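Ribose-phosphate pyrophosphokinase (PDB 7PN0) catalyses the formation of phosphoribosyl pyrophosphate, transferring a diphosphate group from ATP to ribose 5-phosphate. Local coordinates at residues A[199-203]-A[232-236]; A[227-231]-A[262-267]. One frame throughout, in Å; residues are numbered along the deposited sequence.

Contact 1: A[199-203]-A[232-236]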
ATOM      1  N   GLU A 199      39.629 -33.448 -14.448  1.00 78.91           N
ATOM      2  CA  GLU A 199      38.962 -34.472 -15.290  1.00 72.25           C
ATOM      3  C   GLU A 199      37.446 -34.366 -15.101  1.00 66.18           C
ATOM      4  O   GLU A 199      36.989 -34.077 -13.969  1.00 63.99           O
ATOM      5  CB  GLU A 199      39.456 -35.871 -14.923  1.00 76.64           C
ATOM      6  CG  GLU A 199      40.964 -35.968 -14.759  1.00 77.02           C
ATOM      7  CD  GLU A 199      41.437 -37.270 -14.129  1.00 79.74           C
ATOM      8  OE1 GLU A 199      42.626 -37.340 -13.749  1.00 82.29           O
ATOM      9  OE2 GLU A 199      40.617 -38.215 -14.017  1.00 75.39           O
ATOM     10  N   VAL A 200      36.708 -34.573 -16.191  1.00 58.16           N
ATOM     11  CA  VAL A 200      35.226 -34.740 -16.209  1.00 60.34           C
ATOM     12  C   VAL A 200      34.946 -36.049 -16.952  1.00 60.72           C
ATOM     13  O   VAL A 200      35.630 -36.314 -17.972  1.00 54.59           O
ATOM     14  CB  VAL A 200      34.496 -33.516 -16.816  1.00 61.63           C
ATOM     15  CG1 VAL A 200      35.456 -32.389 -17.158  1.00 60.51           C
ATOM     16  CG2 VAL A 200      33.618 -33.854 -18.018  1.00 57.31           C
ATOM     17  N   ARG A 201      34.003 -36.836 -16.434  1.00 59.39           N
ATOM     18  CA  ARG A 201      33.671 -38.204 -16.911  1.00 63.14           C
ATOM     19  C   ARG A 201      32.355 -38.144 -17.701  1.00 54.42           C
ATOM     20  O   ARG A 201      31.361 -37.640 -17.144  1.00 46.63           O
ATOM     21  CB  ARG A 201      33.604 -39.151 -15.702  1.00 70.02           C
ATOM     22  CG  ARG A 201      32.713 -40.378 -15.876  1.00 78.47           C
ATOM     23  CD  ARG A 201      32.126 -40.864 -14.558  1.00 88.80           C
ATOM     24  NE  ARG A 201      33.148 -41.039 -13.527  1.00 99.30           N
ATOM     25  CZ  ARG A 201      34.010 -42.060 -13.448  1.00100.86           C
ATOM     26  NH1 ARG A 201      33.995 -43.033 -14.345  1.00102.24           N
ATOM     27  NH2 ARG A 201      34.897 -42.100 -12.467  1.00 93.69           N
ATOM     28  N   VAL A 202      32.345 -38.661 -18.936  1.00 50.26           N
ATOM     29  CA  VAL A 202      31.095 -38.856 -19.730  1.00 48.45           C
ATOM     30  C   VAL A 202      30.385 -40.115 -19.212  1.00 49.96           C
ATOM     31  O   VAL A 202      30.865 -41.220 -19.497  1.00 42.89           O
ATOM     32  CB  VAL A 202      31.359 -38.935 -21.247  1.00 45.17           C
ATOM     33  CG1 VAL A 202      30.052 -38.993 -22.028  1.00 42.14           C
ATOM     34  CG2 VAL A 202      32.219 -37.771 -21.728  1.00 47.57           C
ATOM     35  N   ARG A 203      29.286 -39.943 -18.474  1.00 54.02           N
ATOM     36  CA  ARG A 203      28.449 -41.055 -17.942  1.00 55.47           C
ATOM     37  C   ARG A 203      27.541 -41.570 -19.064  1.00 49.81           C
ATOM     38  O   ARG A 203      27.545 -42.770 -19.318  1.00 47.22           O
ATOM     39  CB  ARG A 203      27.602 -40.611 -16.743  1.00 60.62           C
ATOM     40  CG  ARG A 203      28.362 -40.507 -15.426  1.00 70.00           C
ATOM     41  CD  ARG A 203      27.444 -40.555 -14.206  1.00 77.32           C
ATOM     42  NE  ARG A 203      27.544 -41.783 -13.412  1.00 76.92           N
ATOM     43  CZ  ARG A 203      27.205 -41.894 -12.126  1.00 79.94           C
ATOM     44  NH1 ARG A 203      26.736 -40.850 -11.459  1.00 78.00           N
ATOM     45  NH2 ARG A 203      27.340 -43.057 -11.505  1.00 78.51           N
ATOM     46  N   GLU A 232      34.678 -30.006 -22.666  1.00 27.40           N
ATOM     47  CA  GLU A 232      35.631 -31.117 -22.369  1.00 30.78           C
ATOM     48  C   GLU A 232      34.907 -32.451 -22.567  1.00 29.85           C
ATOM     49  O   GLU A 232      35.459 -33.327 -23.256  1.00 32.23           O
ATOM     50  CB  GLU A 232      36.192 -31.018 -20.948  1.00 33.84           C
ATOM     51  CG  GLU A 232      37.295 -29.989 -20.767  1.00 36.79           C
ATOM     52  CD  GLU A 232      38.030 -30.153 -19.443  1.00 40.89           C
ATOM     53  OE1 GLU A 232      37.736 -31.122 -18.699  1.00 46.94           O
ATOM     54  OE2 GLU A 232      38.886 -29.320 -19.148  1.00 44.24           O
ATOM     55  N   ALA A 233      33.703 -32.603 -21.999  1.00 29.32           N
ATOM     56  CA  ALA A 233      32.869 -33.819 -22.141  1.00 28.31           C
ATOM     57  C   ALA A 233      32.648 -34.125 -23.625  1.00 31.16           C
ATOM     58  O   ALA A 233      32.714 -35.305 -23.999  1.00 28.88           O
ATOM     59  CB  ALA A 233      31.543 -33.664 -21.447  1.00 29.99           C
ATOM     60  N   LEU A 234      32.351 -33.098 -24.426  1.00 27.40           N
ATOM     61  CA  LEU A 234      31.957 -33.244 -25.850  1.00 28.22           C
ATOM     62  C   LEU A 234      33.184 -33.652 -26.673  1.00 27.55           C
ATOM     63  O   LEU A 234      33.038 -34.501 -27.573  1.00 31.35           O
ATOM     64  CB  LEU A 234      31.359 -31.925 -26.352  1.00 28.59           C
ATOM     65  CG  LEU A 234      29.853 -31.787 -26.135  1.00 28.41           C
ATOM     66  CD1 LEU A 234      29.397 -30.327 -26.298  1.00 27.39           C
ATOM     67  CD2 LEU A 234      29.082 -32.697 -27.094  1.00 27.59           C
ATOM     68  N   MET A 235      34.351 -33.100 -26.369  1.00 29.55           N
ATOM     69  CA  MET A 235      35.589 -33.519 -27.074  1.00 31.33           C
ATOM     70  C   MET A 235      35.943 -34.953 -26.625  1.00 32.06           C
ATOM     71  O   MET A 235      36.335 -35.745 -27.482  1.00 31.86           O
ATOM     72  CB  MET A 235      36.747 -32.555 -26.833  1.00 30.21           C
ATOM     73  CG  MET A 235      36.499 -31.130 -27.352  1.00 30.84           C
ATOM     74  SD  MET A 235      35.797 -30.970 -29.032  1.00 31.86           S
ATOM     75  CE  MET A 235      37.231 -31.408 -30.023  1.00 39.01           C
ATOM     76  N   GLN A 236      35.705 -35.328 -25.366  1.00 33.54           N
ATOM     77  CA  GLN A 236      35.940 -36.731 -24.908  1.00 36.27           C
ATOM     78  C   GLN A 236      34.965 -37.671 -25.625  1.00 38.44           C
ATOM     79  O   GLN A 236      35.364 -38.822 -25.847  1.00 40.26           O
ATOM     80  CB  GLN A 236      35.823 -36.896 -23.389  1.00 37.00           C
ATOM     81  CG  GLN A 236      37.007 -36.339 -22.614  1.00 41.47           C
ATOM     82  CD  GLN A 236      36.692 -36.094 -21.152  1.00 44.12           C
ATOM     83  OE1 GLN A 236      35.747 -36.646 -20.578  1.00 43.03           O
ATOM     84  NE2 GLN A 236      37.481 -35.235 -20.533  1.00 46.24           N
TER
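Two flat side-chain ends on helix 225-236, the carboxylate of Glu-232 and the amide of Gln-236, come up against Val-200. This is the outer corner of the PRTase-like fold, where the helix packs on the antiparallel outermost strand of the mixed sheet. The carboxylate presents one oxygen: Val-200 CG1 lies 3.0 Å from Glu-232 OE1, displaced to one side of the carboxylate plane. That approach is very short for a methyl group, and Val-200 is modelled with an almost eclipsed chi1 of -4°, so the exact placing of this branch is doubtful. The Gln-236 amide meets the backbone carbonyl instead, its CD 3.4 Å from Val-200 O.

To one side of both polar ends, toward strand 187-194, lies a small apolar patch centred on Ala-233. Its CB touches Val-200 CG2 at 4.0 Å and Val-202 CG2 at 4.2 Å, two branches from the same side of the strand. Ile-190 and Lys-192 of strand 187-194 also touch Ala-233, extending the packing to the next strand. With only a methyl at this point, the axes of strand 200-203 and helix 232-236 approach to 8.2 Å and cross at -59°. The packing nevertheless encloses Val-200 N, which has no polar partner in the model.

Val-202 and Gln-236 run alongside one another with opposed headings, Val-202 CG2 lying 4.1 Å from Gln-236 CB. With CG1 anti to the backbone N (chi1 -174°), Val-202 turns CG2 toward the helix backbone, where it rests 3.4 Å from Ala-233 O.

Contact 2: A[227-231]-A[262-267]. With SO4 (sulfate ion), chain D.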
ATOM      1  N   LEU A 227      30.353 -24.131 -19.133  1.00 21.89           N
ATOM      2  CA  LEU A 227      30.781 -24.132 -20.563  1.00 23.60           C
ATOM      3  C   LEU A 227      31.990 -25.077 -20.741  1.00 23.35           C
ATOM      4  O   LEU A 227      31.918 -25.984 -21.588  1.00 24.03           O
ATOM      5  CB  LEU A 227      31.073 -22.683 -20.975  1.00 25.73           C
ATOM      6  CG  LEU A 227      31.443 -22.435 -22.442  1.00 27.86           C
ATOM      7  CD1 LEU A 227      31.298 -20.962 -22.778  1.00 29.15           C
ATOM      8  CD2 LEU A 227      32.876 -22.857 -22.730  1.00 28.76           C
ATOM      9  N   VAL A 228      33.015 -24.909 -19.926  1.00 24.23           N
ATOM     10  CA  VAL A 228      34.291 -25.689 -19.920  1.00 28.20           C
ATOM     11  C   VAL A 228      33.998 -27.186 -19.780  1.00 28.69           C
ATOM     12  O   VAL A 228      34.538 -27.981 -20.603  1.00 25.32           O
ATOM     13  CB  VAL A 228      35.220 -25.166 -18.798  1.00 33.77           C
ATOM     14  CG1 VAL A 228      36.104 -26.248 -18.180  1.00 39.03           C
ATOM     15  CG2 VAL A 228      36.066 -24.012 -19.311  1.00 35.36           C
ATOM     16  N   GLU A 229      33.173 -27.570 -18.801  1.00 25.96           N
ATOM     17  CA  GLU A 229      32.847 -28.988 -18.514  1.00 26.33           C
ATOM     18  C   GLU A 229      32.175 -29.594 -19.738  1.00 26.39           C
ATOM     19  O   GLU A 229      32.498 -30.726 -20.109  1.00 25.42           O
ATOM     20  CB  GLU A 229      31.852 -29.124 -17.355  1.00 29.83           C
ATOM     21  CG  GLU A 229      32.435 -29.005 -15.969  1.00 33.11           C
ATOM     22  CD  GLU A 229      31.484 -29.469 -14.867  1.00 34.96           C
ATOM     23  OE1 GLU A 229      30.541 -30.222 -15.177  1.00 39.92           O
ATOM     24  OE2 GLU A 229      31.669 -29.066 -13.709  1.00 40.67           O
ATOM     25  N   ALA A 230      31.198 -28.885 -20.315  1.00 24.48           N
ATOM     26  CA  ALA A 230      30.425 -29.398 -21.460  1.00 22.54           C
ATOM     27  C   ALA A 230      31.384 -29.600 -22.642  1.00 24.18           C
ATOM     28  O   ALA A 230      31.300 -30.647 -23.313  1.00 21.57           O
ATOM     29  CB  ALA A 230      29.306 -28.456 -21.785  1.00 23.72           C
ATOM     30  N   VAL A 231      32.234 -28.615 -22.908  1.00 23.69           N
ATOM     31  CA  VAL A 231      33.165 -28.671 -24.075  1.00 27.44           C
ATOM     32  C   VAL A 231      34.109 -29.860 -23.869  1.00 27.98           C
ATOM     33  O   VAL A 231      34.323 -30.607 -24.850  1.00 28.70           O
ATOM     34  CB  VAL A 231      33.939 -27.357 -24.268  1.00 26.23           C
ATOM     35  CG1 VAL A 231      35.003 -27.499 -25.355  1.00 27.33           C
ATOM     36  CG2 VAL A 231      32.999 -26.213 -24.604  1.00 27.37           C
ATOM     37  N   SER A 262      40.260 -23.735 -22.998  1.00 26.92           N
ATOM     38  CA  SER A 262      39.273 -24.691 -23.569  1.00 26.11           C
ATOM     39  C   SER A 262      39.488 -24.819 -25.068  1.00 24.71           C
ATOM     40  O   SER A 262      39.853 -23.857 -25.742  1.00 27.83           O
ATOM     41  CB  SER A 262      37.852 -24.233 -23.257  1.00 25.87           C
ATOM     42  OG  SER A 262      36.873 -25.026 -23.912  1.00 23.90           O
ATOM     43  N   PRO A 263      39.233 -26.002 -25.654  1.00 27.28           N
ATOM     44  CA  PRO A 263      39.226 -26.148 -27.109  1.00 29.24           C
ATOM     45  C   PRO A 263      38.011 -25.501 -27.784  1.00 25.77           C
ATOM     46  O   PRO A 263      37.857 -25.620 -28.973  1.00 26.15           O
ATOM     47  CB  PRO A 263      39.197 -27.670 -27.331  1.00 30.02           C
ATOM     48  CG  PRO A 263      38.646 -28.243 -26.056  1.00 28.99           C
ATOM     49  CD  PRO A 263      39.057 -27.282 -24.958  1.00 28.73           C
ATOM     50  N   VAL A 264      37.132 -24.862 -27.019  1.00 23.19           N
ATOM     51  CA  VAL A 264      35.915 -24.229 -27.614  1.00 21.80           C
ATOM     52  C   VAL A 264      36.346 -23.297 -28.755  1.00 20.86           C
ATOM     53  O   VAL A 264      37.266 -22.505 -28.564  1.00 22.03           O
ATOM     54  CB  VAL A 264      35.068 -23.495 -26.552  1.00 20.65           C
ATOM     55  CG1 VAL A 264      35.785 -22.294 -25.965  1.00 22.19           C
ATOM     56  CG2 VAL A 264      33.697 -23.136 -27.086  1.00 22.73           C
ATOM     57  N   LYS A 265      35.686 -23.366 -29.905  1.00 23.64           N
ATOM     58  CA  LYS A 265      36.104 -22.578 -31.076  1.00 23.06           C
ATOM     59  C   LYS A 265      35.818 -21.113 -30.836  1.00 24.15           C
ATOM     60  O   LYS A 265      36.592 -20.255 -31.284  1.00 19.25           O
ATOM     61  CB  LYS A 265      35.361 -22.999 -32.341  1.00 26.87           C
ATOM     62  CG  LYS A 265      35.928 -24.258 -32.974  1.00 32.79           C
ATOM     63  CD  LYS A 265      37.392 -24.085 -33.349  1.00 36.73           C
ATOM     64  CE  LYS A 265      37.932 -25.233 -34.171  1.00 44.62           C
ATOM     65  NZ  LYS A 265      39.237 -24.860 -34.757  1.00 45.72           N
ATOM     66  N   GLU A 266      34.635 -20.839 -30.301  1.00 20.63           N
ATOM     67  CA  GLU A 266      34.181 -19.449 -30.181  1.00 21.23           C
ATOM     68  C   GLU A 266      33.095 -19.402 -29.122  1.00 20.23           C
ATOM     69  O   GLU A 266      32.360 -20.409 -28.974  1.00 20.64           O
ATOM     70  CB  GLU A 266      33.650 -18.978 -31.522  1.00 22.73           C
ATOM     71  CG  GLU A 266      33.437 -17.502 -31.608  1.00 26.65           C
ATOM     72  CD  GLU A 266      33.293 -17.055 -33.056  1.00 29.44           C
ATOM     73  OE1 GLU A 266      32.180 -16.959 -33.527  1.00 30.43           O
ATOM     74  OE2 GLU A 266      34.324 -16.842 -33.696  1.00 36.27           O
ATOM     75  N   VAL A 267      32.981 -18.253 -28.481  1.00 19.00           N
ATOM     76  CA  VAL A 267      31.942 -18.016 -27.444  1.00 18.83           C
ATOM     77  C   VAL A 267      31.296 -16.679 -27.781  1.00 18.21           C
ATOM     78  O   VAL A 267      32.013 -15.656 -27.791  1.00 19.81           O
ATOM     79  CB  VAL A 267      32.553 -18.036 -26.039  1.00 19.43           C
ATOM     80  CG1 VAL A 267      31.473 -17.832 -24.976  1.00 19.77           C
ATOM     81  CG2 VAL A 267      33.324 -19.337 -25.803  1.00 19.87           C
TER
HETATM   82  S   SO4 D 402      28.847 -20.863 -16.805  1.00 25.56           S
HETATM   83  O1  SO4 D 402      29.394 -21.489 -18.012  1.00 22.84           O
HETATM   84  O2  SO4 D 402      27.440 -20.617 -17.009  1.00 25.91           O
HETATM   85  O3  SO4 D 402      29.008 -21.785 -15.691  1.00 26.87           O
HETATM   86  O4  SO4 D 402      29.491 -19.597 -16.546  1.00 22.83           O
HETATM   87  O   HOH W   1      36.772 -26.958 -22.237  1.00 30.76           O
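Val-231 leans from helix 225-236 onto the Ser-262 turn, which leads into strand 266-270 of the PRTase-like sheet. Val-231 CB lies 3.8 Å from Ser-262 OG. Beyond it the branches part: CG1, anti to the backbone N at 173°, approaches Ser-262 OG at 3.4 Å and also touches Pro-263 CG, while Val-231 CG2 meets Val-264 CB at 3.9 Å, the two valines crossing at about a right angle.

Ser-262 OG closes an ST turn by accepting from Val-264 N at 3.1 Å. The same hydroxyl is 2.6 Å from a water that donates to Val-228 O, tying turn to helix without a direct bond. Replaced by an alanine, this position would lose the hydroxyl, which is likely to leave Val-264 N and the water without their shared partner and the turn freer to shift.

One turn earlier in the helix, Leu-227 holds CG anti to its own backbone N (-176°) and reaches tip to tip for Val-267, CD1 to CG1 at 3.8 Å. Backbone N-H groups of Ser-222, Ala-224 and Ser-226 bind a sulfate, consistent with the family's ribose-phosphate loop; Leu-227 N joins them, donating to sulfate O1 at 3.0 Å with an angle of 152°.

Overall arrangement
Contacts 1 and 2 are centred 12 Å apart and use successive parts of helix 225-236, joining it to the same mixed sheet. Along the chain the segments alternate: 199-203, then 227-231 and 232-236, then 262-267. Contact 2 is the buried one, with the sulfate at the helix N-terminal end; contact 1 lies farther out, its centre about 27 Å from the centre of the chain, against the outermost strand. They touch where Met-235 CG packs on Pro-263 CG at 3.8 Å and Val-200 CG2 on Glu-229 O at 3.9 Å. The helix thus connects a probable phosphate-binding loop to the sheet's edge, all within the phosphoribosyl synthetase-associated domain.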